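Local structure of a cystathionine beta-synthase domain protein fused to a Zn-ribbon-like domain (Pyrococcus furiosus, 3GHD) at residues A23-V28 / L35-E40; V5-T10 / V28-E33; D9-V14 / V57-I62. The protein is of unknown function but, pairing the CBS domain present here with a Zn-ribbon-like domain, probably binds a nucleotide and a metal ion. All blocks are in the same frame, centred on the assembly; numbering follows the deposited sequence.

Contact 1. Residues A23-V28 / L35-E40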
loop_
_atom_site.group_PDB
_atom_site.type_symbol
_atom_site.label_atom_id
_atom_site.label_comp_id
_atom_site.label_asym_id
_atom_site.label_seq_id
_atom_site.Cartn_x
_atom_site.Cartn_y
_atom_site.Cartn_z
ATOM N N ALA A 23 -13.274 2.408 1.729
ATOM C CA ALA A 23 -14.134 2.861 2.843
ATOM C C ALA A 23 -13.603 2.319 4.133
ATOM O O ALA A 23 -12.980 1.270 4.140
ATOM C CB ALA A 23 -15.582 2.406 2.616
ATOM N N GLY A 24 -13.869 3.015 5.233
ATOM C CA GLY A 24 -13.341 2.654 6.519
ATOM C C GLY A 24 -14.343 1.900 7.388
ATOM O O GLY A 24 -13.922 1.186 8.297
ATOM N N SER A 25 -15.644 2.117 7.143
ATOM C CA SER A 25 -16.769 1.558 7.945
ATOM C C SER A 25 -17.815 0.770 7.154
ATOM O O SER A 25 -18.219 1.173 6.078
ATOM C CB SER A 25 -17.542 2.714 8.642
ATOM O OG SER A 25 -16.662 3.561 9.384
ATOM N N ALA A 26 -18.290 -0.338 7.735
ATOM C CA ALA A 26 -19.367 -1.127 7.161
ATOM C C ALA A 26 -20.543 -0.959 8.078
ATOM O O ALA A 26 -20.442 -1.335 9.258
ATOM C CB ALA A 26 -19.010 -2.633 7.110
ATOM N N VAL A 27 -21.618 -0.386 7.548
ATOM C CA VAL A 27 -22.851 -0.109 8.279
ATOM C C VAL A 27 -23.758 -1.309 8.075
ATOM O O VAL A 27 -24.113 -1.648 6.948
ATOM C CB VAL A 27 -23.527 1.184 7.837
ATOM C CG1 VAL A 27 -24.870 1.343 8.520
ATOM C CG2 VAL A 27 -22.607 2.394 8.141
ATOM N N VAL A 28 -24.039 -1.989 9.171
ATOM C CA VAL A 28 -24.810 -3.230 9.163
ATOM C C VAL A 28 -26.307 -2.918 9.220
ATOM O O VAL A 28 -26.803 -2.347 10.217
ATOM C CB VAL A 28 -24.383 -4.172 10.332
ATOM C CG1 VAL A 28 -25.171 -5.471 10.301
ATOM C CG2 VAL A 28 -22.829 -4.433 10.261
ATOM N N LEU A 35 -28.386 -1.637 12.384
ATOM C CA LEU A 35 -28.087 -2.370 13.612
ATOM C C LEU A 35 -26.786 -1.891 14.284
ATOM O O LEU A 35 -26.672 -1.865 15.512
ATOM C CB LEU A 35 -27.984 -3.882 13.313
ATOM C CG LEU A 35 -29.195 -4.601 12.714
ATOM C CD1 LEU A 35 -28.852 -6.074 12.502
ATOM C CD2 LEU A 35 -30.425 -4.474 13.601
ATOM N N GLY A 36 -25.797 -1.539 13.490
ATOM C CA GLY A 36 -24.497 -1.145 14.021
ATOM C C GLY A 36 -23.491 -0.791 12.927
ATOM O O GLY A 36 -23.860 -0.617 11.758
ATOM N N VAL A 37 -22.229 -0.731 13.320
ATOM C CA VAL A 37 -21.123 -0.408 12.430
ATOM C C VAL A 37 -19.900 -1.329 12.753
ATOM O O VAL A 37 -19.670 -1.700 13.926
ATOM C CB VAL A 37 -20.800 1.103 12.591
ATOM C CG1 VAL A 37 -20.336 1.372 14.027
ATOM C CG2 VAL A 37 -19.776 1.637 11.526
ATOM N N VAL A 38 -19.139 -1.679 11.712
ATOM C CA VAL A 38 -17.883 -2.449 11.805
ATOM C C VAL A 38 -16.789 -1.641 11.053
ATOM O O VAL A 38 -17.018 -1.038 9.986
ATOM C CB VAL A 38 -18.032 -3.912 11.281
ATOM C CG1 VAL A 38 -16.681 -4.617 11.252
ATOM C CG2 VAL A 38 -19.078 -4.759 12.126
ATOM N N THR A 39 -15.656 -1.439 11.720
ATOM C CA THR A 39 -14.545 -0.703 11.180
ATOM C C THR A 39 -13.419 -1.665 10.874
ATOM O O THR A 39 -13.402 -2.818 11.316
ATOM C CB THR A 39 -14.074 0.444 12.134
ATOM O OG1 THR A 39 -13.434 -0.101 13.288
ATOM C CG2 THR A 39 -15.259 1.247 12.559
ATOM N N GLU A 40 -12.450 -1.179 10.140
ATOM C CA GLU A 40 -11.236 -1.960 9.891
ATOM C C GLU A 40 -10.489 -2.217 11.196
ATOM O O GLU A 40 -9.865 -3.245 11.333
ATOM C CB GLU A 40 -10.346 -1.267 8.822
ATOM C CG GLU A 40 -11.020 -1.242 7.460
ATOM C CD GLU A 40 -10.123 -0.840 6.313
ATOM O OE1 GLU A 40 -9.392 0.114 6.553
ATOM O OE2 GLU A 40 -10.149 -1.470 5.188
HETATM O O HOH W 1 -10.528 0.213 3.129
#
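Ala26 and Val38 exchange two backbone hydrogen bonds: Ala26 N to Val38 O (2.7 Å, almost straight at 172°) and Val38 N to Ala26 O (2.8 Å), each donor in the plane of the accepting carbonyl. Val28 N reaches Gly36 O at 2.9 Å from above the carbonyl plane, while Leu35 N meets Val28 O at 2.8 Å nearly along the C=O axis. Val28 thus pairs with two residues, a classic beta bulge in the hairpin of strands 25-30 and 33-39, part of the CBS domain. At the far end Glu40 N gives a weak bond to Gly24 O, and a water donates to both Ala23 O and Glu40 OE2; that carboxylate also forms a salt bridge with Arg41 of the third subunit. Ala26, Val28 and Val38 share one face of the sheet, where Val28 CG2, beside its own backbone N, lies 4.2 Å from Val38 CG2, and Val14 of helix 11-20 covers Ala26. Ser25, Val27, Val37 and Thr39 line the other face: Val37 CG2, anti to the backbone N, rests against Ser25 CB at 3.8 Å, and Ile70 of the second subunit packs on Ser25 and Thr39.

Contact 2. Residues V5-T10 / V28-E33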
loop_
_atom_site.group_PDB
_atom_site.type_symbol
_atom_site.label_atom_id
_atom_site.label_comp_id
_atom_site.label_asym_id
_atom_site.label_seq_id
_atom_site.Cartn_x
_atom_site.Cartn_y
_atom_site.Cartn_z
ATOM N N VAL A 5 -23.701 -3.151 4.530
ATOM C CA VAL A 5 -23.654 -4.622 4.435
ATOM C C VAL A 5 -24.788 -5.253 5.226
ATOM O O VAL A 5 -25.507 -4.567 5.935
ATOM C CB VAL A 5 -22.341 -5.211 4.966
ATOM C CG1 VAL A 5 -21.140 -4.696 4.169
ATOM C CG2 VAL A 5 -22.159 -4.949 6.491
ATOM N N GLN A 6 -24.918 -6.569 5.108
ATOM C CA GLN A 6 -25.940 -7.338 5.824
ATOM C C GLN A 6 -25.347 -8.038 7.060
ATOM O O GLN A 6 -24.185 -8.433 7.061
ATOM C CB GLN A 6 -26.522 -8.379 4.879
ATOM C CG GLN A 6 -27.223 -7.804 3.644
ATOM C CD GLN A 6 -27.221 -8.773 2.470
ATOM O OE1 GLN A 6 -28.261 -9.340 2.118
ATOM N NE2 GLN A 6 -26.036 -8.989 1.873
ATOM N N PRO A 7 -26.165 -8.235 8.111
ATOM C CA PRO A 7 -25.665 -8.844 9.352
ATOM C C PRO A 7 -24.949 -10.173 9.158
ATOM O O PRO A 7 -24.003 -10.477 9.881
ATOM C CB PRO A 7 -26.938 -9.069 10.174
ATOM C CG PRO A 7 -28.058 -8.933 9.228
ATOM C CD PRO A 7 -27.604 -7.944 8.206
ATOM N N LYS A 8 -25.397 -10.940 8.179
ATOM C CA LYS A 8 -24.893 -12.289 7.981
ATOM C C LYS A 8 -23.687 -12.319 7.037
ATOM O O LYS A 8 -23.106 -13.377 6.843
ATOM C CB LYS A 8 -26.014 -13.190 7.476
ATOM N N ASP A 9 -23.283 -11.170 6.482
ATOM C CA ASP A 9 -22.055 -11.098 5.649
ATOM C C ASP A 9 -20.833 -11.468 6.502
ATOM O O ASP A 9 -20.683 -11.013 7.638
ATOM C CB ASP A 9 -21.876 -9.705 4.985
ATOM C CG ASP A 9 -22.947 -9.410 3.903
ATOM O OD1 ASP A 9 -23.580 -10.370 3.417
ATOM O OD2 ASP A 9 -23.155 -8.234 3.525
ATOM N N THR A 10 -19.973 -12.316 5.966
ATOM C CA THR A 10 -18.758 -12.709 6.671
ATOM C C THR A 10 -17.675 -11.632 6.526
ATOM O O THR A 10 -17.755 -10.791 5.657
ATOM C CB THR A 10 -18.225 -14.044 6.169
ATOM O OG1 THR A 10 -18.094 -14.009 4.760
ATOM C CG2 THR A 10 -19.172 -15.168 6.530
ATOM N N VAL A 28 -24.039 -1.989 9.171
ATOM C CA VAL A 28 -24.810 -3.230 9.163
ATOM C C VAL A 28 -26.307 -2.918 9.220
ATOM O O VAL A 28 -26.803 -2.347 10.217
ATOM C CB VAL A 28 -24.383 -4.172 10.332
ATOM C CG1 VAL A 28 -25.171 -5.471 10.301
ATOM C CG2 VAL A 28 -22.829 -4.433 10.261
HETATM N N MSE A 29 -27.003 -3.276 8.136
HETATM C CA MSE A 29 -28.452 -3.070 8.014
HETATM C C MSE A 29 -29.208 -4.369 7.811
HETATM O O MSE A 29 -28.824 -5.215 6.997
HETATM C CB MSE A 29 -28.770 -2.151 6.827
HETATM C CG MSE A 29 -28.542 -0.689 7.085
HETATM SE SE MSE A 29 -29.330 0.379 5.618
HETATM C CE MSE A 29 -28.844 2.205 6.168
ATOM N N GLU A 30 -30.303 -4.493 8.561
ATOM C CA GLU A 30 -31.250 -5.583 8.451
ATOM C C GLU A 30 -32.491 -4.926 7.879
ATOM O O GLU A 30 -33.167 -4.141 8.551
ATOM C CB GLU A 30 -31.531 -6.162 9.834
ATOM C CG GLU A 30 -32.451 -7.387 9.851
ATOM C CD GLU A 30 -31.777 -8.620 9.297
ATOM O OE1 GLU A 30 -31.671 -8.746 8.045
ATOM O OE2 GLU A 30 -31.348 -9.456 10.128
ATOM N N GLY A 31 -32.743 -5.194 6.606
ATOM C CA GLY A 31 -33.790 -4.495 5.864
ATOM C C GLY A 31 -33.574 -2.993 5.958
ATOM O O GLY A 31 -32.575 -2.474 5.478
ATOM N N ASP A 32 -34.514 -2.340 6.630
ATOM C CA ASP A 32 -34.580 -0.894 6.821
ATOM C C ASP A 32 -33.819 -0.378 8.035
ATOM O O ASP A 32 -33.610 0.834 8.139
ATOM C CB ASP A 32 -36.055 -0.479 7.026
ATOM C CG ASP A 32 -36.673 0.163 5.804
ATOM O OD1 ASP A 32 -36.044 0.178 4.709
ATOM O OD2 ASP A 32 -37.820 0.660 5.956
ATOM N N GLU A 33 -33.446 -1.283 8.951
ATOM C CA GLU A 33 -32.934 -0.942 10.292
ATOM C C GLU A 33 -31.402 -1.015 10.371
ATOM O O GLU A 33 -30.832 -2.063 10.108
ATOM C CB GLU A 33 -33.506 -1.931 11.322
ATOM C CG GLU A 33 -33.207 -1.595 12.783
ATOM C CD GLU A 33 -33.599 -2.715 13.774
ATOM O OE1 GLU A 33 -33.212 -2.635 14.955
ATOM O OE2 GLU A 33 -34.266 -3.693 13.375
#
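Val28 is the tightly packed point, held from two directions by the end of strand 2-5 and the loop after it. Its CG2 meets CG2 of Val5 at 3.9 Å, the two side chains crossing obliquely, and its CG1 presses on Pro7 CA at 3.5 Å and Pro7 CB at 4.0 Å; Pro7 CD lies 3.2 Å from Met29 O. Val5 and Val28 form a parallel bridge, and Met29 N gives Val5 O an almost straight bond (3.0 Å, N-H...O 178°), the donor nearly along the C=O axis. With helix 11-20 between the two parallel strands, this is a beta-alpha-beta crossover. The chain then bends through a type I turn from Gln6 to Asp9, where Asp9 OD2 accepts Gln6 N at 2.9 Å from above the carboxylate plane. The outer side is looser. Glu30, CG anti to the backbone N (chi1 -176°) and bent at chi2 (71°), brings its carboxylate to the CG corner of the proline ring, the side chains crossing at about a right angle, OE2 3.5 Å from Pro7 CG. The selenomethionine Met29 extends away from 5-10, and the type II' turn from Glu30 to Glu33 is solvent-exposed. An alanine at Pro7 would lose CG and CD and would probably weaken the packing against Glu30 and Met29 O and leave the turn less rigid. One straight backbone bond and a valine wedge therefore carry the attachment, whereas the Glu30 carboxylate merely lies against ring carbons and is likely to face water.

Contact 3. Residues D9-V14 / V57-I62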
loop_
_atom_site.group_PDB
_atom_site.type_symbol
_atom_site.label_atom_id
_atom_site.label_comp_id
_atom_site.label_asym_id
_atom_site.label_seq_id
_atom_site.Cartn_x
_atom_site.Cartn_y
_atom_site.Cartn_z
ATOM N N ASP A 9 -23.283 -11.170 6.482
ATOM C CA ASP A 9 -22.055 -11.098 5.649
ATOM C C ASP A 9 -20.833 -11.468 6.502
ATOM O O ASP A 9 -20.683 -11.013 7.638
ATOM C CB ASP A 9 -21.876 -9.705 4.985
ATOM C CG ASP A 9 -22.947 -9.410 3.903
ATOM O OD1 ASP A 9 -23.580 -10.370 3.417
ATOM O OD2 ASP A 9 -23.155 -8.234 3.525
ATOM N N THR A 10 -19.973 -12.316 5.966
ATOM C CA THR A 10 -18.758 -12.709 6.671
ATOM C C THR A 10 -17.675 -11.632 6.526
ATOM O O THR A 10 -17.755 -10.791 5.657
ATOM C CB THR A 10 -18.225 -14.044 6.169
ATOM O OG1 THR A 10 -18.094 -14.009 4.760
ATOM C CG2 THR A 10 -19.172 -15.168 6.530
ATOM N N VAL A 11 -16.681 -11.695 7.413
ATOM C CA VAL A 11 -15.711 -10.656 7.619
ATOM C C VAL A 11 -14.713 -10.521 6.460
ATOM O O VAL A 11 -14.235 -9.391 6.124
ATOM C CB VAL A 11 -15.082 -10.841 9.025
ATOM C CG1 VAL A 11 -13.881 -9.908 9.162
ATOM C CG2 VAL A 11 -16.099 -10.452 10.067
ATOM N N ASP A 12 -14.435 -11.681 5.839
ATOM C CA ASP A 12 -13.642 -11.761 4.612
ATOM C C ASP A 12 -14.332 -11.020 3.491
ATOM O O ASP A 12 -13.683 -10.228 2.812
ATOM C CB ASP A 12 -13.296 -13.195 4.186
ATOM C CG ASP A 12 -14.510 -14.071 3.974
ATOM O OD1 ASP A 12 -15.444 -14.067 4.790
ATOM O OD2 ASP A 12 -14.539 -14.778 2.964
ATOM N N ARG A 13 -15.622 -11.264 3.284
ATOM C CA ARG A 13 -16.349 -10.544 2.243
ATOM C C ARG A 13 -16.457 -9.025 2.520
ATOM O O ARG A 13 -16.367 -8.234 1.616
ATOM C CB ARG A 13 -17.735 -11.108 2.024
ATOM C CG ARG A 13 -17.724 -12.555 1.383
ATOM C CD ARG A 13 -19.086 -12.855 0.809
ATOM N N VAL A 14 -16.684 -8.666 3.761
ATOM C CA VAL A 14 -16.889 -7.286 4.158
ATOM C C VAL A 14 -15.557 -6.476 4.026
ATOM O O VAL A 14 -15.537 -5.355 3.536
ATOM C CB VAL A 14 -17.442 -7.246 5.556
ATOM C CG1 VAL A 14 -17.441 -5.813 6.093
ATOM C CG2 VAL A 14 -18.842 -7.869 5.575
ATOM N N VAL A 57 -16.661 -15.759 10.692
ATOM C CA VAL A 57 -17.202 -14.679 11.521
ATOM C C VAL A 57 -18.182 -13.776 10.715
ATOM O O VAL A 57 -17.868 -13.332 9.607
ATOM C CB VAL A 57 -16.049 -13.917 12.226
ATOM C CG1 VAL A 57 -16.566 -12.694 12.970
ATOM C CG2 VAL A 57 -15.294 -14.866 13.184
ATOM N N LYS A 58 -19.376 -13.553 11.265
ATOM C CA LYS A 58 -20.405 -12.714 10.669
ATOM C C LYS A 58 -20.258 -11.312 11.266
ATOM O O LYS A 58 -19.987 -11.180 12.472
ATOM C CB LYS A 58 -21.800 -13.321 10.910
ATOM C CG LYS A 58 -21.886 -14.737 10.361
ATOM C CD LYS A 58 -23.272 -15.340 10.430
ATOM C CE LYS A 58 -23.417 -16.508 11.430
ATOM N NZ LYS A 58 -23.828 -16.090 12.824
ATOM N N VAL A 59 -20.399 -10.277 10.424
ATOM C CA VAL A 59 -20.153 -8.887 10.868
ATOM C C VAL A 59 -21.000 -8.476 12.064
ATOM O O VAL A 59 -20.556 -7.669 12.881
ATOM C CB VAL A 59 -20.284 -7.800 9.735
ATOM C CG1 VAL A 59 -19.019 -7.759 8.847
ATOM C CG2 VAL A 59 -21.629 -7.942 8.949
ATOM N N GLU A 60 -22.209 -9.009 12.159
ATOM C CA GLU A 60 -23.058 -8.815 13.338
ATOM C C GLU A 60 -22.315 -9.191 14.648
ATOM O O GLU A 60 -22.511 -8.541 15.680
ATOM C CB GLU A 60 -24.347 -9.628 13.200
ATOM C CG GLU A 60 -24.127 -11.140 13.280
ATOM C CD GLU A 60 -25.368 -11.961 12.979
ATOM O OE1 GLU A 60 -25.204 -13.200 12.832
ATOM O OE2 GLU A 60 -26.494 -11.402 12.908
ATOM N N GLU A 61 -21.435 -10.200 14.571
ATOM C CA GLU A 61 -20.662 -10.659 15.730
ATOM C C GLU A 61 -19.592 -9.687 16.237
ATOM O O GLU A 61 -19.126 -9.858 17.364
ATOM C CB GLU A 61 -19.984 -12.013 15.461
ATOM C CG GLU A 61 -20.870 -13.122 14.878
ATOM C CD GLU A 61 -20.069 -14.397 14.630
ATOM O OE1 GLU A 61 -19.050 -14.625 15.345
ATOM O OE2 GLU A 61 -20.458 -15.176 13.727
ATOM N N ILE A 62 -19.190 -8.680 15.444
ATOM C CA ILE A 62 -18.172 -7.725 15.916
ATOM C C ILE A 62 -18.559 -6.240 15.806
ATOM O O ILE A 62 -17.716 -5.364 16.060
ATOM C CB ILE A 62 -16.823 -7.915 15.194
ATOM C CG1 ILE A 62 -16.962 -7.639 13.694
ATOM C CG2 ILE A 62 -16.262 -9.281 15.396
ATOM C CD1 ILE A 62 -15.635 -7.691 12.947
#
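Val57 opens the contact with both its backbone and its side chain. Its carbonyl O accepts the N of Val11, first residue of helix 11-20, at 3.0 Å; the N-H is bent to 132° although the donor lies nearly along the C=O axis. Val57 CG1, anti to the backbone N, lies beside Val11 CG2 at 3.7 Å, the two side chains pointing the same way. Lys58 follows as a backbone bridge opposite Thr10, and turns its side chain outward: the chain bends at chi3 and chi4 so that NZ forms a salt bridge to Glu60 OE1 at 3.2 Å and a longer one to Glu61 OE2. The latter oxygen also takes Lys58 N from above the carboxylate plane, so one glutamate closes over both ends of the lysine. Val59 N then bonds Asp9 O at 2.9 Å, nearly along the C=O axis, a straighter bond than that of Val11. Val59 CG1, beside its own backbone N, meets Val14 CG2 tip to tip at only 3.3 Å, tighter than normal carbon packing. Val59 CG2, in the crowded place between N and carbonyl carbon, turns to Asp9 O at 3.5 Å. Ile62, past the turn of helical backbone at 59-61, sends CD1 to Val11 CG2 at 4.0 Å, while Ile43 of helix 40-48 and Val48 of the third subunit also pack on Val11. The chain that follows helix 40-48 is thus stapled to the start of helix 11-20, inside the CBS fold. Two backbone bonds fix the alignment, buried valines and an isoleucine fill the inner side, and the charges of Lys58, Glu60 and Glu61 probably offset one another on the outer side.

In the fold
The three contacts sit about 10 Å apart, centre to centre, in one compact domain. Contacts 1 and 2 share Val28 and meet on the mixed sheet, in which strand 25-30 lies between strands 2-5 and 33-39; their segments alternate along the chain. Contact 3 takes up the chain as 5-10 ends, at Asp9 and Thr10, and its two segments bracket contact 1 in sequence. Side chains join them: Val14 packs on Ala26, while Val59 reaches both Val28 and Val38. Pro7 O and Glu60 N also probably form a hydrogen bond. The sheet, helix 11-20 and the later segment 57-62 thus enclose one apolar interior, tying distant parts of the chain into the CBS domain.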